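Side-chain contacts in thermostable monoacylglycerol lipase (Bacillus, PDB 4LHE), which probably hydrolyses monoacylglycerols to free fatty acid and glycerol, as a heat-stable lipase of the alpha/beta hydrolase fold: residues A[7-10]-A[11-14]; A[76-79]-A[80-83]; A[37-40]-A[41-45]; A[201-204]-A[205-208]; A[82-85]-A[86-90]. All blocks are in the same frame, centred on the assembly; numbering follows the deposited sequence.

How the contacts relate
Along the chain the order is contact 1, contact 3, contact 2, contact 5, contact 4. Contact 1 lies in the loop before edge strand 14-16, while the others belong to helices flanking the seven-stranded mixed sheet of the alpha/beta hydrolase fold. Contacts 2 and 5 are successive parts of helix 70-87, share Gly82 and Trp83, and have centres about 9 Å apart. Contacts 1 and 3 touch, with centres about 15 Å apart. Contact 4, on helix 202-210, is remote, its centre about 31 Å from that of contact 1 across the chain's centre. The helices thus flank the sheet, while Arg37 ties the N-terminal loop to one of them, helix 37-45.

Contact 1. Residues A[7-10]-A[11-14]; sequences VLSG and AEPF
Leu8 and Ala11 are the two ends of a type II beta turn in the irregular N-terminal segment that leads to edge strand 14-16 of the alpha/beta hydrolase sheet. Ala11 closes the turn: its N donates to Leu8 O at 3.1 Å. The third turn position needs a positive phi, which Gly10 supplies (104°); a CB there would be jammed against the preceding carbonyl oxygen. The methyl of Ala11 is small enough to be buried beside the turn, where its CB meets Leu8 CB at 4.0 Å. Val7 reaches the same methyl with one branch, CG1 lying 4.0 Å from Ala11 CB, because that branch is held opposite the backbone N (chi1 178°).

Glu12 comes next and folds back on the turn. Its chain bends at chi2 (84°), which carries the carboxylate round to Gly10 N. The amide is shared by both oxygens in weak bonds: OE1 is nearer, 3.0 Å from Gly10 N, but badly angled, whereas OE2 is straighter and longer at 3.3 Å. A glutamate suits the place, being long enough to return to a backbone N-H two residues earlier. On the backbone side, Glu12 O and Gly10 O both accept from Arg37 NH2 of helix 37-45, which fastens the turn to the fold. Pro13 packs on Arg54. At Phe14 the strand begins, with backbone hydrogen bonding to Leu52, and the ring packs on Ala40. Behind it the glutamate stays against the turn, Glu12 OE2 lying 3.6 Å from Ser9 CA.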
loop_
_atom_site.group_PDB
_atom_site.type_symbol
_atom_site.label_atom_id
_atom_site.label_comp_id
_atom_site.label_asym_id
_atom_site.label_seq_id
_atom_site.Cartn_x
_atom_site.Cartn_y
_atom_site.Cartn_z
ATOM N N VAL A 7 17.519 0.189 10.153
ATOM C CA VAL A 7 16.693 0.809 9.107
ATOM C C VAL A 7 17.538 1.536 8.061
ATOM O O VAL A 7 18.401 2.334 8.407
ATOM C CB VAL A 7 15.671 1.805 9.716
ATOM C CG1 VAL A 7 14.846 2.474 8.630
ATOM C CG2 VAL A 7 14.745 1.089 10.700
ATOM N N LEU A 8 17.270 1.264 6.783
ATOM C CA LEU A 8 17.974 1.913 5.675
ATOM C C LEU A 8 17.718 3.400 5.717
ATOM O O LEU A 8 16.635 3.839 6.124
ATOM C CB LEU A 8 17.480 1.364 4.324
ATOM C CG LEU A 8 18.309 0.297 3.598
ATOM C CD1 LEU A 8 19.253 -0.391 4.555
ATOM C CD2 LEU A 8 17.420 -0.731 2.903
ATOM N N SER A 9 18.701 4.177 5.270
ATOM C CA SER A 9 18.542 5.618 5.164
ATOM C C SER A 9 17.475 5.911 4.095
ATOM O O SER A 9 17.583 5.445 2.961
ATOM C CB SER A 9 19.882 6.263 4.787
ATOM O OG SER A 9 19.798 7.676 4.873
ATOM N N GLY A 10 16.439 6.659 4.466
ATOM C CA GLY A 10 15.369 6.995 3.541
ATOM C C GLY A 10 14.116 6.177 3.797
ATOM O O GLY A 10 13.034 6.469 3.265
ATOM N N ALA A 11 14.269 5.149 4.628
ATOM C CA ALA A 11 13.202 4.190 4.885
ATOM C C ALA A 11 12.543 4.409 6.254
ATOM O O ALA A 11 11.775 3.558 6.728
ATOM C CB ALA A 11 13.753 2.778 4.784
ATOM N N GLU A 12 12.836 5.546 6.885
ATOM C CA GLU A 12 12.269 5.848 8.195
ATOM C C GLU A 12 10.778 6.167 8.077
ATOM O O GLU A 12 10.335 6.792 7.099
ATOM C CB GLU A 12 12.995 7.041 8.839
ATOM C CG GLU A 12 14.512 6.876 8.981
ATOM C CD GLU A 12 15.266 7.247 7.708
ATOM O OE1 GLU A 12 14.610 7.575 6.694
ATOM O OE2 GLU A 12 16.519 7.211 7.722
ATOM N N PRO A 13 9.991 5.746 9.075
ATOM C CA PRO A 13 8.581 6.165 9.105
ATOM C C PRO A 13 8.428 7.685 9.286
ATOM O O PRO A 13 9.402 8.370 9.600
ATOM C CB PRO A 13 8.019 5.407 10.315
ATOM C CG PRO A 13 9.224 5.166 11.200
ATOM C CD PRO A 13 10.354 4.912 10.239
ATOM N N PHE A 14 7.215 8.196 9.083
ATOM C CA PHE A 14 6.956 9.627 9.125
ATOM C C PHE A 14 5.640 9.869 9.849
ATOM O O PHE A 14 4.598 9.339 9.454
ATOM C CB PHE A 14 6.936 10.212 7.697
ATOM C CG PHE A 14 6.443 11.638 7.621
ATOM C CD1 PHE A 14 7.189 12.680 8.149
ATOM C CD2 PHE A 14 5.239 11.935 7.007
ATOM C CE1 PHE A 14 6.727 13.990 8.072
ATOM C CE2 PHE A 14 4.777 13.240 6.934
ATOM C CZ PHE A 14 5.520 14.264 7.465
#

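Contact 2. Residues A[76-79]-A[80-83]; sequences SVEE and GYGW
Tyr81 and Glu78 stand side by side on the packed face of helix 70-87, both pointing the same way, with Glu78 OE1 4.1 Å from Tyr81 CD2. Carboxylate and ring are turned almost perpendicular, 88° apart. A bend at chi2 of Glu78 (-76°) folds its chain up alongside the ring. There Glu78 OE1 bonds to His110 NE2, while Tyr81 stacks on that His110 and sends its hydroxyl to Asp112 OD2, so both polar ends are satisfied within the fold.

The backbone below is regular: Tyr81 N donates to Val77 O at 2.9 Å, and Gly82 N to Glu78 O at 2.8 Å. Gly80, without a side chain, leaves the buried backbone here slim, while Val77 fills the inner face against Leu106 of helix 98-109 and Leu24 of strand 21-26.

The loose side is that of Glu79, which is exposed, its chain running straight outward, as a charged residue on an outer helix face may. Its carbonyl is nevertheless used, accepting from Trp83 N at 3.0 Å, with Trp83 CB leaning on the same oxygen at 3.5 Å. The indole itself turns back from this side to pack on Thr49 and Cys51 of strand 49-52. With Val77 and Tyr81 packed against the fold and the carboxylate of Glu79 outward, and Glu78 the exception because His110 holds it, this is an amphipathic helix flanking the central sheet of an alpha/beta hydrolase.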
loop_
_atom_site.group_PDB
_atom_site.type_symbol
_atom_site.label_atom_id
_atom_site.label_comp_id
_atom_site.label_asym_id
_atom_site.label_seq_id
_atom_site.Cartn_x
_atom_site.Cartn_y
_atom_site.Cartn_z
ATOM N N SER A 76 1.562 -3.941 11.926
ATOM C CA SER A 76 2.193 -2.634 11.700
ATOM C C SER A 76 1.166 -1.609 11.282
ATOM O O SER A 76 1.200 -0.476 11.741
ATOM C CB SER A 76 3.246 -2.710 10.590
ATOM O OG SER A 76 4.330 -3.523 10.960
ATOM N N VAL A 77 0.273 -2.004 10.378
ATOM C CA VAL A 77 -0.776 -1.106 9.898
ATOM C C VAL A 77 -1.834 -0.839 10.971
ATOM O O VAL A 77 -2.354 0.281 11.086
ATOM C CB VAL A 77 -1.445 -1.678 8.649
ATOM C CG1 VAL A 77 -2.482 -0.714 8.132
ATOM C CG2 VAL A 77 -0.396 -1.926 7.585
ATOM N N GLU A 78 -2.148 -1.862 11.763
ATOM C CA GLU A 78 -3.132 -1.708 12.842
ATOM C C GLU A 78 -2.673 -0.708 13.888
ATOM O O GLU A 78 -3.474 0.074 14.406
ATOM C CB GLU A 78 -3.402 -3.048 13.531
ATOM C CG GLU A 78 -4.398 -3.934 12.807
ATOM C CD GLU A 78 -5.839 -3.481 12.993
ATOM O OE1 GLU A 78 -6.084 -2.440 13.657
ATOM O OE2 GLU A 78 -6.732 -4.189 12.473
ATOM N N GLU A 79 -1.382 -0.772 14.210
ATOM C CA GLU A 79 -0.722 0.131 15.160
ATOM C C GLU A 79 -0.672 1.551 14.602
ATOM O O GLU A 79 -0.763 2.531 15.353
ATOM C CB GLU A 79 0.692 -0.393 15.448
ATOM C CG GLU A 79 1.669 0.613 16.033
ATOM C CD GLU A 79 3.049 0.008 16.293
ATOM O OE1 GLU A 79 3.442 -0.101 17.472
ATOM O OE2 GLU A 79 3.746 -0.346 15.319
ATOM N N GLY A 80 -0.537 1.676 13.283
ATOM C CA GLY A 80 -0.626 2.992 12.663
ATOM C C GLY A 80 -2.039 3.559 12.694
ATOM O O GLY A 80 -2.247 4.750 12.933
ATOM N N TYR A 81 -3.020 2.702 12.442
ATOM C CA TYR A 81 -4.416 3.099 12.562
ATOM C C TYR A 81 -4.745 3.499 14.001
ATOM O O TYR A 81 -5.464 4.491 14.246
ATOM C CB TYR A 81 -5.309 1.956 12.077
ATOM C CG TYR A 81 -6.753 2.099 12.453
ATOM C CD1 TYR A 81 -7.628 2.806 11.648
ATOM C CD2 TYR A 81 -7.250 1.494 13.607
ATOM C CE1 TYR A 81 -8.964 2.926 11.989
ATOM C CE2 TYR A 81 -8.581 1.606 13.959
ATOM C CZ TYR A 81 -9.429 2.319 13.150
ATOM O OH TYR A 81 -10.747 2.422 13.511
ATOM N N GLY A 82 -4.186 2.758 14.951
ATOM C CA GLY A 82 -4.402 3.043 16.358
ATOM C C GLY A 82 -3.801 4.371 16.786
ATOM O O GLY A 82 -4.412 5.132 17.561
ATOM N N TRP A 83 -2.601 4.653 16.285
ATOM C CA TRP A 83 -1.950 5.945 16.526
ATOM C C TRP A 83 -2.821 7.082 16.019
ATOM O O TRP A 83 -2.989 8.101 16.699
ATOM C CB TRP A 83 -0.581 5.973 15.847
ATOM C CG TRP A 83 0.216 7.214 16.109
ATOM C CD1 TRP A 83 1.059 7.440 17.152
ATOM C CD2 TRP A 83 0.244 8.394 15.301
ATOM N NE1 TRP A 83 1.608 8.691 17.049
ATOM C CE2 TRP A 83 1.127 9.300 15.919
ATOM C CE3 TRP A 83 -0.394 8.775 14.110
ATOM C CZ2 TRP A 83 1.394 10.570 15.388
ATOM C CZ3 TRP A 83 -0.132 10.035 13.585
ATOM C CH2 TRP A 83 0.763 10.915 14.225
#

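Contact 3. Residues A[37-40]-A[41-45]; sequences RPLA and EAYAK
Leu39 and Tyr43, one helical turn apart, both set CG opposite the carbonyl carbon (chi1 -83° and -55°), which lays the two side chains alongside each other, pointing the same way. Leu39 CB touches the ring at CE2, 3.9 Å away, and its CG reaches the phenol oxygen, lying 3.6 Å from Tyr43 OH. Leu39 O does double duty: it accepts from Tyr43 N at 2.9 Å, and it also sits 3.2 Å above the plane of the Tyr43 ring, displaced toward the rim. Farther out the ring packs on Val23 and Leu25 and meets Phe245 of helix 234-247 edge-to-face. Replacing Tyr43 by an alanine would probably leave Phe245 without its edge-to-face mate and open a gap beside Leu39. Ala40, whose small methyl faces Val50 and Leu52, lets helix 37-45 lie close on the sheet of its beta-alpha-beta unit.

On the outer side Arg37 and Glu41 cross obliquely. The carboxylate leans on the aliphatic part of the arginine, Glu41 OE2 being 3.1 Å from Arg37 CD, and approaches the edge of the guanidinium near its plane. The two flat groups are 63° apart. Arg37 NH2 is engaged with the backbone carbonyls of Glu12 and Gly10. With Arg37 NE 4.5 Å from Glu41 OE2, the opposite charges stop short of a salt bridge, so the carboxylate probably gives the arginine only a general electrostatic attraction.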
loop_
_atom_site.group_PDB
_atom_site.type_symbol
_atom_site.label_atom_id
_atom_site.label_comp_id
_atom_site.label_asym_id
_atom_site.label_seq_id
_atom_site.Cartn_x
_atom_site.Cartn_y
_atom_site.Cartn_z
ATOM N N ARG A 37 6.303 8.719 0.933
ATOM C CA ARG A 37 6.645 9.995 1.569
ATOM C C ARG A 37 6.207 11.277 0.829
ATOM O O ARG A 37 5.847 12.267 1.479
ATOM C CB ARG A 37 8.156 10.053 1.884
ATOM C CG ARG A 37 8.571 11.312 2.662
ATOM C CD ARG A 37 10.058 11.315 3.026
ATOM N NE ARG A 37 10.497 9.984 3.413
ATOM C CZ ARG A 37 10.511 9.513 4.656
ATOM N NH1 ARG A 37 10.130 10.284 5.664
ATOM N NH2 ARG A 37 10.914 8.255 4.879
ATOM N N PRO A 38 6.250 11.286 -0.516
ATOM C CA PRO A 38 5.827 12.569 -1.100
ATOM C C PRO A 38 4.344 12.831 -0.896
ATOM O O PRO A 38 3.946 13.986 -0.742
ATOM C CB PRO A 38 6.134 12.402 -2.588
ATOM C CG PRO A 38 7.287 11.468 -2.612
ATOM C CD PRO A 38 7.025 10.481 -1.473
ATOM N N LEU A 39 3.534 11.777 -0.900
ATOM C CA LEU A 39 2.126 11.919 -0.555
ATOM C C LEU A 39 1.967 12.387 0.890
ATOM O O LEU A 39 1.251 13.357 1.163
ATOM C CB LEU A 39 1.374 10.582 -0.760
ATOM C CG LEU A 39 0.887 10.247 -2.165
ATOM C CD1 LEU A 39 2.020 10.187 -3.147
ATOM C CD2 LEU A 39 0.138 8.905 -2.159
ATOM N N ALA A 40 2.630 11.692 1.817
ATOM C CA ALA A 40 2.507 12.000 3.240
ATOM C C ALA A 40 2.862 13.463 3.535
ATOM O O ALA A 40 2.141 14.157 4.281
ATOM C CB ALA A 40 3.393 11.074 4.037
ATOM N N GLU A 41 3.961 13.930 2.946
ATOM C CA GLU A 41 4.398 15.310 3.122
ATOM C C GLU A 41 3.410 16.332 2.562
ATOM O O GLU A 41 3.090 17.316 3.239
ATOM C CB GLU A 41 5.825 15.525 2.581
ATOM C CG GLU A 41 6.895 14.780 3.409
ATOM C CD GLU A 41 8.314 14.948 2.870
ATOM O OE1 GLU A 41 8.516 15.751 1.932
ATOM O OE2 GLU A 41 9.241 14.288 3.399
ATOM N N ALA A 42 2.916 16.099 1.345
ATOM C CA ALA A 42 1.840 16.927 0.776
ATOM C C ALA A 42 0.535 16.957 1.595
ATOM O O ALA A 42 -0.104 18.015 1.689
ATOM C CB ALA A 42 1.553 16.529 -0.657
ATOM N N TYR A 43 0.128 15.828 2.183
ATOM C CA TYR A 43 -1.110 15.819 2.983
ATOM C C TYR A 43 -0.914 16.533 4.332
ATOM O O TYR A 43 -1.822 17.205 4.832
ATOM C CB TYR A 43 -1.656 14.391 3.187
ATOM C CG TYR A 43 -1.887 13.603 1.898
ATOM C CD1 TYR A 43 -2.111 14.245 0.684
ATOM C CD2 TYR A 43 -1.857 12.215 1.905
ATOM C CE1 TYR A 43 -2.313 13.515 -0.492
ATOM C CE2 TYR A 43 -2.054 11.488 0.749
ATOM C CZ TYR A 43 -2.275 12.140 -0.447
ATOM O OH TYR A 43 -2.459 11.390 -1.598
ATOM N N ALA A 44 0.273 16.375 4.905
ATOM C CA ALA A 44 0.637 17.066 6.137
ATOM C C ALA A 44 0.633 18.584 5.917
ATOM O O ALA A 44 0.122 19.346 6.741
ATOM C CB ALA A 44 1.996 16.589 6.611
ATOM N N LYS A 45 1.192 19.021 4.792
ATOM C CA LYS A 45 1.181 20.446 4.453
ATOM C C LYS A 45 -0.247 20.982 4.222
ATOM O O LYS A 45 -0.542 22.153 4.487
ATOM C CB LYS A 45 2.097 20.733 3.253
ATOM C CG LYS A 45 2.015 22.177 2.729
ATOM C CD LYS A 45 2.450 23.212 3.791
ATOM C CE LYS A 45 1.509 24.428 3.872
ATOM N NZ LYS A 45 1.494 25.248 2.619
#

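Contact 4. Residues A[201-204]-A[205-208]; sequences PGNA and DIIF
Gly202 and Ile206 belong to the N-terminal part of helix 202-210, the connecting helix of a beta-alpha-beta crossover between strands 188-193 and 216-221. Gly202 O takes two amides: Ile206 N at 3.2 Å, and Asp205 N in a weak, poorly angled bond. Such sharing is common where a helix is just winding up, and Pro201, which has no amide hydrogen to lose, suits the entry.

The side chains of the next turn lean back over these carbonyls. Ile206 sets CG1 beside its own backbone N (chi1 -60°), so the branch runs back toward the start of the helix and CD1 ends 3.6 Å from Gly202 O. Ile207 does likewise one residue on, its CG1 pressing on Asn203 O at 3.2 Å, while the same oxygen accepts from Ile207 N at 2.9 Å. Phe208 N bonds to Ala204 O at 2.8 Å. Exposed Asp205 also faces backward, OD2 4.0 Å from Gly202 CA; a negative charge near a helix N-terminus would probably be favoured by the helix dipole.

Asn203 is buried, and its OD1 is gripped by two backbone amides, Val123 N and Asp124 N. Around the helix, Ala204 offers a small methyl to Ile190, Val192 and Ile218. Ile207 packs on Ile190 and on the loop at Ala121 and Val123, and Phe208 touches Ile218 and meets Lys216 in a cation-pi contact, so the helix rests across strands 188-193 and 216-221.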
loop_
_atom_site.group_PDB
_atom_site.type_symbol
_atom_site.label_atom_id
_atom_site.label_comp_id
_atom_site.label_asym_id
_atom_site.label_seq_id
_atom_site.Cartn_x
_atom_site.Cartn_y
_atom_site.Cartn_z
ATOM N N PRO A 201 -4.156 -4.468 -14.189
ATOM C CA PRO A 201 -5.102 -3.369 -13.954
ATOM C C PRO A 201 -6.519 -3.860 -13.651
ATOM O O PRO A 201 -7.311 -3.122 -13.055
ATOM C CB PRO A 201 -5.079 -2.594 -15.275
ATOM C CG PRO A 201 -3.757 -2.921 -15.889
ATOM C CD PRO A 201 -3.477 -4.339 -15.491
ATOM N N GLY A 202 -6.825 -5.094 -14.049
ATOM C CA GLY A 202 -8.131 -5.669 -13.801
ATOM C C GLY A 202 -8.449 -5.794 -12.318
ATOM O O GLY A 202 -9.614 -5.976 -11.958
ATOM N N ASN A 203 -7.427 -5.714 -11.462
ATOM C CA ASN A 203 -7.637 -5.770 -10.012
ATOM C C ASN A 203 -8.533 -4.609 -9.568
ATOM O O ASN A 203 -9.327 -4.739 -8.637
ATOM C CB ASN A 203 -6.291 -5.777 -9.252
ATOM C CG ASN A 203 -5.743 -7.190 -9.014
ATOM O OD1 ASN A 203 -5.459 -7.582 -7.878
ATOM N ND2 ASN A 203 -5.586 -7.954 -10.090
ATOM N N ALA A 204 -8.422 -3.487 -10.267
ATOM C CA ALA A 204 -9.262 -2.325 -10.010
ATOM C C ALA A 204 -10.741 -2.689 -10.114
ATOM O O ALA A 204 -11.553 -2.326 -9.249
ATOM C CB ALA A 204 -8.924 -1.225 -10.987
ATOM N N ASP A 205 -11.082 -3.415 -11.174
ATOM C CA ASP A 205 -12.464 -3.830 -11.419
ATOM C C ASP A 205 -12.981 -4.808 -10.367
ATOM O O ASP A 205 -14.125 -4.703 -9.929
ATOM C CB ASP A 205 -12.588 -4.415 -12.826
ATOM C CG ASP A 205 -12.272 -3.398 -13.897
ATOM O OD1 ASP A 205 -12.838 -2.295 -13.830
ATOM O OD2 ASP A 205 -11.452 -3.684 -14.799
ATOM N N ILE A 206 -12.130 -5.740 -9.946
ATOM C CA ILE A 206 -12.481 -6.701 -8.899
ATOM C C ILE A 206 -12.730 -6.010 -7.560
ATOM O O ILE A 206 -13.657 -6.368 -6.816
ATOM C CB ILE A 206 -11.361 -7.751 -8.729
ATOM C CG1 ILE A 206 -11.163 -8.512 -10.049
ATOM C CG2 ILE A 206 -11.671 -8.690 -7.575
ATOM C CD1 ILE A 206 -9.776 -9.155 -10.223
ATOM N N ILE A 207 -11.890 -5.025 -7.250
ATOM C CA ILE A 207 -12.080 -4.219 -6.053
ATOM C C ILE A 207 -13.398 -3.454 -6.191
ATOM O O ILE A 207 -14.253 -3.507 -5.303
ATOM C CB ILE A 207 -10.881 -3.254 -5.845
ATOM C CG1 ILE A 207 -9.628 -4.057 -5.480
ATOM C CG2 ILE A 207 -11.201 -2.209 -4.769
ATOM C CD1 ILE A 207 -8.323 -3.268 -5.560
ATOM N N PHE A 208 -13.567 -2.788 -7.331
ATOM C CA PHE A 208 -14.751 -1.973 -7.587
ATOM C C PHE A 208 -16.057 -2.786 -7.484
ATOM O O PHE A 208 -17.056 -2.316 -6.920
ATOM C CB PHE A 208 -14.624 -1.283 -8.953
ATOM C CG PHE A 208 -15.773 -0.364 -9.291
ATOM C CD1 PHE A 208 -15.697 1.000 -9.020
ATOM C CD2 PHE A 208 -16.918 -0.859 -9.903
ATOM C CE1 PHE A 208 -16.747 1.846 -9.344
ATOM C CE2 PHE A 208 -17.973 -0.018 -10.227
ATOM C CZ PHE A 208 -17.889 1.332 -9.949
#

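Contact 5. Residues A[82-85]-A[86-90]; sequences GWLK and QRCQT
Arg87 NH1 donates to Trp83 O at 2.9 Å, the acceptor lying close to the guanidinium plane, and the same nitrogen gives a second bond to Gln86 OE1 at 3.1 Å. Arg87 NE forms a salt bridge with Glu17 OE2, so three acceptors hold the flat group and fix its rotation. In that position it lies flat on the indole of Trp83, the planes 11° apart. This is a cation-pi stack: Arg87 CZ is 3.6 Å from the centroid of the five-membered ring, over the face. The methylene before it covers the other ring, Arg87 CD standing 3.7 Å from the six-membered centroid in a CH-pi contact. The arginine reaches this far because its chain is extended from CG to NE (chi2 and chi3 both 169°). With a leucine in its place, Glu17 would probably be left without its charged mate and the indole without the flat cation over its face.

Beneath the pair the helix is ending. Leu84 O accepts from Arg87 N at 2.8 Å, three residues on, and Cys88 N adds only a weak bond to that oxygen. Cys88 is buried, its SG 4.1 Å from Leu84 CD2, a small apolar contact between buried groups.

Outward, the indole meets Tyr15 of strand 14-16 edge-to-face. Leu84 packs on Leu24 and Ile91, while the chain leaves the helix and enters strand 90-96 at Thr90, whose backbone bonds to Gly22 of neighbouring strand 21-26.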
loop_
_atom_site.group_PDB
_atom_site.type_symbol
_atom_site.label_atom_id
_atom_site.label_comp_id
_atom_site.label_asym_id
_atom_site.label_seq_id
_atom_site.Cartn_x
_atom_site.Cartn_y
_atom_site.Cartn_z
ATOM N N GLY A 82 -4.186 2.758 14.951
ATOM C CA GLY A 82 -4.402 3.043 16.358
ATOM C C GLY A 82 -3.801 4.371 16.786
ATOM O O GLY A 82 -4.412 5.132 17.561
ATOM N N TRP A 83 -2.601 4.653 16.285
ATOM C CA TRP A 83 -1.950 5.945 16.526
ATOM C C TRP A 83 -2.821 7.082 16.019
ATOM O O TRP A 83 -2.989 8.101 16.699
ATOM C CB TRP A 83 -0.581 5.973 15.847
ATOM C CG TRP A 83 0.216 7.214 16.109
ATOM C CD1 TRP A 83 1.059 7.440 17.152
ATOM C CD2 TRP A 83 0.244 8.394 15.301
ATOM N NE1 TRP A 83 1.608 8.691 17.049
ATOM C CE2 TRP A 83 1.127 9.300 15.919
ATOM C CE3 TRP A 83 -0.394 8.775 14.110
ATOM C CZ2 TRP A 83 1.394 10.570 15.388
ATOM C CZ3 TRP A 83 -0.132 10.035 13.585
ATOM C CH2 TRP A 83 0.763 10.915 14.225
ATOM N N LEU A 84 -3.381 6.914 14.825
ATOM C CA LEU A 84 -4.257 7.931 14.237
ATOM C C LEU A 84 -5.561 8.072 15.022
ATOM O O LEU A 84 -6.028 9.193 15.284
ATOM C CB LEU A 84 -4.613 7.564 12.796
ATOM C CG LEU A 84 -3.677 8.010 11.674
ATOM C CD1 LEU A 84 -4.348 7.745 10.313
ATOM C CD2 LEU A 84 -3.335 9.460 11.822
ATOM N N LYS A 85 -6.148 6.937 15.401
ATOM C CA LYS A 85 -7.442 6.962 16.091
ATOM C C LYS A 85 -7.373 7.696 17.437
ATOM O O LYS A 85 -8.363 8.292 17.885
ATOM C CB LYS A 85 -7.975 5.548 16.268
ATOM C CG LYS A 85 -9.444 5.427 15.943
ATOM C CD LYS A 85 -9.986 4.080 16.412
ATOM C CE LYS A 85 -11.473 3.960 16.124
ATOM N NZ LYS A 85 -12.063 2.773 16.810
ATOM N N GLN A 86 -6.199 7.686 18.065
ATOM C CA GLN A 86 -6.006 8.447 19.302
ATOM C C GLN A 86 -6.068 9.942 19.048
ATOM O O GLN A 86 -6.425 10.712 19.933
ATOM C CB GLN A 86 -4.653 8.117 19.945
ATOM C CG GLN A 86 -4.557 6.739 20.595
ATOM C CD GLN A 86 -3.160 6.440 21.126
ATOM O OE1 GLN A 86 -2.193 6.316 20.356
ATOM N NE2 GLN A 86 -3.046 6.325 22.445
ATOM N N ARG A 87 -5.726 10.352 17.833
ATOM C CA ARG A 87 -5.436 11.755 17.554
ATOM C C ARG A 87 -6.439 12.420 16.620
ATOM O O ARG A 87 -6.483 13.646 16.521
ATOM C CB ARG A 87 -4.017 11.880 16.975
ATOM C CG ARG A 87 -2.940 11.415 17.959
ATOM C CD ARG A 87 -1.558 11.283 17.338
ATOM N NE ARG A 87 -0.552 11.083 18.387
ATOM C CZ ARG A 87 -0.449 9.974 19.119
ATOM N NH1 ARG A 87 -1.261 8.942 18.907
ATOM N NH2 ARG A 87 0.486 9.884 20.052
ATOM N N CYS A 88 -7.258 11.613 15.952
ATOM C CA CYS A 88 -8.125 12.123 14.892
ATOM C C CYS A 88 -9.517 11.559 15.032
ATOM O O CYS A 88 -9.691 10.463 15.554
ATOM C CB CYS A 88 -7.572 11.720 13.527
ATOM S SG CYS A 88 -5.905 12.339 13.197
ATOM N N GLN A 89 -10.511 12.299 14.555
ATOM C CA GLN A 89 -11.872 11.783 14.602
ATOM C C GLN A 89 -12.378 11.394 13.226
ATOM O O GLN A 89 -13.506 10.922 13.084
ATOM C CB GLN A 89 -12.818 12.773 15.285
ATOM C CG GLN A 89 -12.548 14.198 14.958
ATOM C CD GLN A 89 -12.135 14.967 16.190
ATOM O OE1 GLN A 89 -11.598 14.393 17.144
ATOM N NE2 GLN A 89 -12.389 16.276 16.186
ATOM N N THR A 90 -11.529 11.578 12.219
ATOM C CA THR A 90 -11.820 11.134 10.863
ATOM C C THR A 90 -10.554 10.458 10.339
ATOM O O THR A 90 -9.441 10.981 10.505
ATOM C CB THR A 90 -12.171 12.338 9.966
ATOM O OG1 THR A 90 -13.202 13.121 10.590
ATOM C CG2 THR A 90 -12.644 11.884 8.586
#